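Local coordinates for glycosyl hydrolase, family 8 (Clostridium perfringens, PDB 3REN), which is an alpha-amylase of glycosyl hydrolase family 8 built on an (alpha/alpha)6 barrel, and so probably hydrolyses alpha-glucans such as starch, at residues 200-212 and 241-255. Residues are numbered along the deposited sequence; the frame is centred on the assembly and turned at random.
Sequences IENGKISEEVPLY and RIEAGENEESSIKWI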
loop_
_atom_site.group_PDB
_atom_site.type_symbol
_atom_site.label_atom_id
_atom_site.label_comp_id
_atom_site.label_asym_id
_atom_site.label_seq_id
_atom_site.Cartn_x
_atom_site.Cartn_y
_atom_site.Cartn_z
ATOM N N ILE A 200 16.663 -4.637 3.325
ATOM C CA ILE A 200 16.208 -3.379 3.910
ATOM C C ILE A 200 17.330 -2.760 4.729
ATOM O O ILE A 200 17.714 -1.596 4.526
ATOM C CB ILE A 200 14.975 -3.576 4.854
ATOM C CG1 ILE A 200 13.785 -4.173 4.106
ATOM C CG2 ILE A 200 14.600 -2.259 5.525
ATOM C CD1 ILE A 200 13.512 -3.520 2.812
ATOM N N GLU A 201 17.864 -3.539 5.656
ATOM C CA GLU A 201 18.882 -3.033 6.596
ATOM C C GLU A 201 20.159 -2.504 5.939
ATOM O O GLU A 201 20.740 -1.532 6.416
ATOM C CB GLU A 201 19.198 -4.065 7.685
ATOM C CG GLU A 201 18.210 -4.011 8.833
ATOM C CD GLU A 201 18.401 -5.111 9.877
ATOM O OE1 GLU A 201 19.289 -5.958 9.693
ATOM O OE2 GLU A 201 17.644 -5.145 10.888
ATOM N N ASN A 202 20.561 -3.115 4.828
ATOM C CA ASN A 202 21.717 -2.665 4.081
ATOM C C ASN A 202 21.403 -1.538 3.093
ATOM O O ASN A 202 22.295 -1.058 2.368
ATOM C CB ASN A 202 22.391 -3.839 3.352
ATOM C CG ASN A 202 23.083 -4.813 4.325
ATOM O OD1 ASN A 202 23.891 -4.405 5.139
ATOM N ND2 ASN A 202 22.746 -6.093 4.238
ATOM N N GLY A 203 20.155 -1.093 3.064
ATOM C CA GLY A 203 19.764 -0.086 2.098
ATOM C C GLY A 203 19.446 1.287 2.651
ATOM O O GLY A 203 18.760 2.075 1.980
ATOM N N LYS A 204 19.941 1.623 3.842
ATOM C CA LYS A 204 19.804 3.010 4.320
ATOM C C LYS A 204 20.486 3.978 3.387
ATOM O O LYS A 204 21.520 3.650 2.806
ATOM C CB LYS A 204 20.406 3.217 5.702
ATOM C CG LYS A 204 19.576 2.689 6.858
ATOM C CD LYS A 204 18.378 3.540 7.151
ATOM C CE LYS A 204 17.800 3.156 8.513
ATOM N NZ LYS A 204 16.505 3.859 8.799
ATOM N N ILE A 205 19.926 5.177 3.265
ATOM C CA ILE A 205 20.445 6.152 2.326
ATOM C C ILE A 205 21.700 6.768 2.941
ATOM O O ILE A 205 22.759 6.685 2.343
ATOM C CB ILE A 205 19.431 7.268 1.976
ATOM C CG1 ILE A 205 18.240 6.725 1.183
ATOM C CG2 ILE A 205 20.138 8.421 1.184
ATOM C CD1 ILE A 205 18.581 6.199 -0.197
ATOM N N SER A 206 21.568 7.370 4.131
ATOM C CA SER A 206 22.714 8.002 4.811
ATOM C C SER A 206 22.409 8.227 6.274
ATOM O O SER A 206 21.287 7.994 6.743
ATOM C CB SER A 206 23.119 9.342 4.141
ATOM O OG SER A 206 22.205 10.401 4.453
ATOM N N GLU A 207 23.404 8.728 6.999
ATOM C CA GLU A 207 23.230 8.971 8.434
ATOM C C GLU A 207 22.364 10.225 8.647
ATOM O O GLU A 207 21.521 10.264 9.531
ATOM C CB GLU A 207 24.605 9.069 9.155
ATOM C CG GLU A 207 25.747 9.949 8.455
ATOM C CD GLU A 207 25.696 10.162 6.886
ATOM O OE1 GLU A 207 26.136 9.225 6.102
ATOM O OE2 GLU A 207 25.268 11.301 6.469
ATOM N N GLU A 208 22.589 11.233 7.810
ATOM C CA GLU A 208 21.810 12.465 7.809
ATOM C C GLU A 208 20.323 12.197 7.415
ATOM O O GLU A 208 19.403 12.841 7.916
ATOM C CB GLU A 208 22.483 13.466 6.826
ATOM C CG GLU A 208 21.774 14.823 6.614
ATOM C CD GLU A 208 21.615 15.613 7.927
ATOM O OE1 GLU A 208 22.505 15.469 8.812
ATOM O OE2 GLU A 208 20.583 16.331 8.093
ATOM N N VAL A 209 20.123 11.285 6.465
ATOM C CA VAL A 209 18.797 11.016 5.883
ATOM C C VAL A 209 18.570 9.510 6.004
ATOM O O VAL A 209 18.907 8.740 5.095
ATOM C CB VAL A 209 18.734 11.457 4.403
ATOM C CG1 VAL A 209 17.313 11.216 3.801
ATOM C CG2 VAL A 209 19.166 12.903 4.256
ATOM N N PRO A 210 18.058 9.063 7.154
ATOM C CA PRO A 210 18.078 7.617 7.362
ATOM C C PRO A 210 16.853 6.946 6.752
ATOM O O PRO A 210 16.152 6.179 7.419
ATOM C CB PRO A 210 18.089 7.486 8.883
ATOM C CG PRO A 210 17.436 8.712 9.384
ATOM C CD PRO A 210 17.599 9.803 8.344
ATOM N N LEU A 211 16.586 7.269 5.503
ATOM C CA LEU A 211 15.501 6.659 4.753
ATOM C C LEU A 211 16.081 5.493 3.934
ATOM O O LEU A 211 17.185 5.022 4.227
ATOM C CB LEU A 211 14.818 7.722 3.885
ATOM C CG LEU A 211 14.221 8.873 4.702
ATOM C CD1 LEU A 211 13.635 9.922 3.756
ATOM C CD2 LEU A 211 13.185 8.444 5.761
ATOM N N TYR A 212 15.371 5.036 2.904
ATOM C CA TYR A 212 15.766 3.828 2.232
ATOM C C TYR A 212 15.949 3.989 0.752
ATOM O O TYR A 212 15.254 4.789 0.112
ATOM C CB TYR A 212 14.759 2.706 2.490
ATOM C CG TYR A 212 14.846 2.222 3.885
ATOM C CD1 TYR A 212 15.869 1.373 4.269
ATOM C CD2 TYR A 212 13.954 2.687 4.862
ATOM C CE1 TYR A 212 15.982 0.934 5.582
ATOM C CE2 TYR A 212 14.033 2.216 6.167
ATOM C CZ TYR A 212 15.051 1.326 6.509
ATOM O OH TYR A 212 15.178 0.852 7.801
ATOM N N ARG A 241 8.596 -2.482 8.341
ATOM C CA ARG A 241 9.574 -2.794 9.383
ATOM C C ARG A 241 8.962 -2.785 10.783
ATOM O O ARG A 241 9.186 -3.691 11.571
ATOM C CB ARG A 241 10.703 -1.771 9.319
ATOM C CG ARG A 241 11.732 -2.032 8.187
ATOM C CD ARG A 241 12.830 -2.979 8.674
ATOM N NE ARG A 241 13.743 -2.264 9.565
ATOM C CZ ARG A 241 14.814 -2.784 10.165
ATOM N NH1 ARG A 241 15.141 -4.070 10.042
ATOM N NH2 ARG A 241 15.534 -2.002 10.946
ATOM N N ILE A 242 8.235 -1.727 11.118
ATOM C CA ILE A 242 7.748 -1.617 12.494
ATOM C C ILE A 242 6.640 -2.614 12.793
ATOM O O ILE A 242 6.613 -3.145 13.887
ATOM C CB ILE A 242 7.350 -0.166 12.910
ATOM C CG1 ILE A 242 6.104 0.303 12.179
ATOM C CG2 ILE A 242 8.541 0.772 12.716
ATOM C CD1 ILE A 242 5.826 1.819 12.298
ATOM N N GLU A 243 5.748 -2.879 11.819
ATOM C CA GLU A 243 4.648 -3.838 12.017
ATOM C C GLU A 243 5.188 -5.227 12.225
ATOM O O GLU A 243 4.525 -6.048 12.847
ATOM C CB GLU A 243 3.633 -3.838 10.861
ATOM C CG GLU A 243 2.813 -2.586 10.745
ATOM C CD GLU A 243 1.848 -2.596 9.546
ATOM O OE1 GLU A 243 0.924 -1.761 9.539
ATOM O OE2 GLU A 243 2.005 -3.415 8.597
ATOM N N ALA A 244 6.398 -5.487 11.738
ATOM C CA ALA A 244 7.053 -6.772 11.919
ATOM C C ALA A 244 7.915 -6.809 13.184
ATOM O O ALA A 244 8.593 -7.793 13.441
ATOM C CB ALA A 244 7.925 -7.090 10.687
ATOM N N GLY A 245 7.908 -5.730 13.951
ATOM C CA GLY A 245 8.673 -5.644 15.200
ATOM C C GLY A 245 10.105 -5.146 15.053
ATOM O O GLY A 245 10.867 -5.183 16.009
ATOM N N GLU A 246 10.502 -4.688 13.867
ATOM C CA GLU A 246 11.886 -4.189 13.686
ATOM C C GLU A 246 12.023 -2.728 14.129
ATOM O O GLU A 246 11.013 -2.045 14.375
ATOM C CB GLU A 246 12.324 -4.334 12.229
ATOM C CG GLU A 246 12.173 -5.721 11.634
ATOM C CD GLU A 246 13.182 -6.738 12.189
ATOM O OE1 GLU A 246 14.266 -6.329 12.695
ATOM O OE2 GLU A 246 12.879 -7.960 12.119
ATOM N N ASN A 247 13.260 -2.234 14.164
ATOM C CA ASN A 247 13.570 -0.910 14.714
ATOM C C ASN A 247 13.667 0.173 13.647
ATOM O O ASN A 247 14.465 0.050 12.744
ATOM C CB ASN A 247 14.907 -0.983 15.477
ATOM C CG ASN A 247 15.277 0.347 16.169
ATOM O OD1 ASN A 247 15.370 1.402 15.530
ATOM N ND2 ASN A 247 15.474 0.287 17.483
ATOM N N GLU A 248 12.860 1.217 13.771
ATOM C CA GLU A 248 12.903 2.405 12.899
ATOM C C GLU A 248 12.958 3.719 13.710
ATOM O O GLU A 248 12.427 4.724 13.273
ATOM C CB GLU A 248 11.684 2.450 11.961
ATOM C CG GLU A 248 11.708 1.377 10.840
ATOM C CD GLU A 248 12.969 1.442 9.948
ATOM O OE1 GLU A 248 13.508 2.536 9.783
ATOM O OE2 GLU A 248 13.433 0.409 9.417
ATOM N N GLU A 249 13.656 3.717 14.830
ATOM C CA GLU A 249 13.738 4.892 15.662
ATOM C C GLU A 249 14.341 6.133 14.961
ATOM O O GLU A 249 13.767 7.165 15.007
ATOM C CB GLU A 249 14.513 4.574 16.957
ATOM C CG GLU A 249 13.878 3.517 17.838
ATOM C CD GLU A 249 14.541 3.339 19.205
ATOM O OE1 GLU A 249 15.691 2.926 19.312
ATOM N N SER A 250 15.408 5.957 14.211
ATOM C CA SER A 250 16.065 7.103 13.571
ATOM C C SER A 250 15.323 7.636 12.351
ATOM O O SER A 250 15.377 8.825 12.056
ATOM C CB SER A 250 17.541 6.816 13.229
ATOM O OG SER A 250 17.665 5.907 12.148
ATOM N N SER A 251 14.625 6.760 11.643
ATOM C CA SER A 251 13.886 7.203 10.474
ATOM C C SER A 251 12.648 7.979 10.891
ATOM O O SER A 251 12.320 9.022 10.316
ATOM C CB SER A 251 13.486 6.008 9.627
ATOM O OG SER A 251 12.755 6.479 8.522
ATOM N N ILE A 252 11.958 7.462 11.899
ATOM C CA ILE A 252 10.762 8.094 12.417
ATOM C C ILE A 252 11.102 9.455 13.035
ATOM O O ILE A 252 10.364 10.414 12.859
ATOM C CB ILE A 252 10.032 7.175 13.422
ATOM C CG1 ILE A 252 9.460 5.961 12.685
ATOM C CG2 ILE A 252 8.911 7.923 14.128
ATOM C CD1 ILE A 252 8.827 4.921 13.616
ATOM N N LYS A 253 12.202 9.529 13.772
ATOM C CA LYS A 253 12.680 10.822 14.286
ATOM C C LYS A 253 12.880 11.809 13.106
ATOM O O LYS A 253 12.458 12.967 13.152
ATOM C CB LYS A 253 13.982 10.591 15.067
ATOM C CG LYS A 253 14.449 11.757 15.938
ATOM C CD LYS A 253 15.906 11.513 16.389
ATOM C CE LYS A 253 16.640 12.833 16.755
ATOM N NZ LYS A 253 16.374 13.264 18.167
ATOM N N TRP A 254 13.504 11.331 12.035
ATOM C CA TRP A 254 13.765 12.179 10.859
ATOM C C TRP A 254 12.471 12.718 10.283
ATOM O O TRP A 254 12.325 13.920 10.048
ATOM C CB TRP A 254 14.546 11.409 9.790
ATOM C CG TRP A 254 15.014 12.307 8.663
ATOM C CD1 TRP A 254 16.216 12.943 8.582
ATOM C CD2 TRP A 254 14.288 12.659 7.467
ATOM N NE1 TRP A 254 16.287 13.663 7.430
ATOM C CE2 TRP A 254 15.127 13.518 6.719
ATOM C CE3 TRP A 254 13.013 12.336 6.959
ATOM C CZ2 TRP A 254 14.747 14.073 5.489
ATOM C CZ3 TRP A 254 12.611 12.923 5.713
ATOM C CH2 TRP A 254 13.494 13.770 5.002
ATOM N N ILE A 255 11.514 11.828 10.066
ATOM C CA ILE A 255 10.190 12.239 9.594
ATOM C C ILE A 255 9.514 13.239 10.502
ATOM O O ILE A 255 9.001 14.263 10.000
ATOM C CB ILE A 255 9.254 11.014 9.328
ATOM C CG1 ILE A 255 9.837 10.162 8.201
ATOM C CG2 ILE A 255 7.872 11.472 8.938
ATOM C CD1 ILE A 255 9.187 8.773 8.133
HETATM O O HOH W 1 15.790 3.904 11.404
HETATM O O HOH W 2 17.816 16.171 7.072
#
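The buried carboxylate of Glu-248 is gripped from both segments: Tyr-212 OH donates to its OE2 at 2.4 Å, a suspiciously short hydrogen bond whose exact length is doubtful; OE2 meets the tyrosine ring at its edge, near the ring plane, with ring and carboxylate planes 67° apart. The same OE2 accepts from Arg-241 NE on its anti side at 2.7 Å. Lys-204 NZ forms a salt bridge with Glu-248 OE1 whose hydrogen bond is weak at 3.4 Å, but a water bridges the two and also accepts from the backbone N of Ser-251, a residue modelled in two conformers. Bent at chi2, the Lys-204 chain returns its NZ to Pro-210 O, 2.7 Å away, tying down the loop from its own side.

Within the (alpha/alpha)6 barrel this network joins the end of helix 188-201 and its following loop to the turn between helices 231-243 and 249-262; Glu-248 is the N-cap residue of the latter, and a Schellman motif at Gly-245 ends the former. Arg-241 NH1 reaches Glu-201 OE2 in the guanidinium plane (2.9 Å, 164° at the hydrogen), and also bonds to Asn-197 OD1 outside the two segments.

Further along, Leu-211 CD1 sits over the six-membered ring of Trp-254, 4.1 Å from its centroid and 26° off the normal, a CH-pi contact. Pro-210, centre of an inverse gamma turn, places CD 3.4 Å from Trp-254 CD1, while a second water links the indole NE1 to Glu-208 OE2.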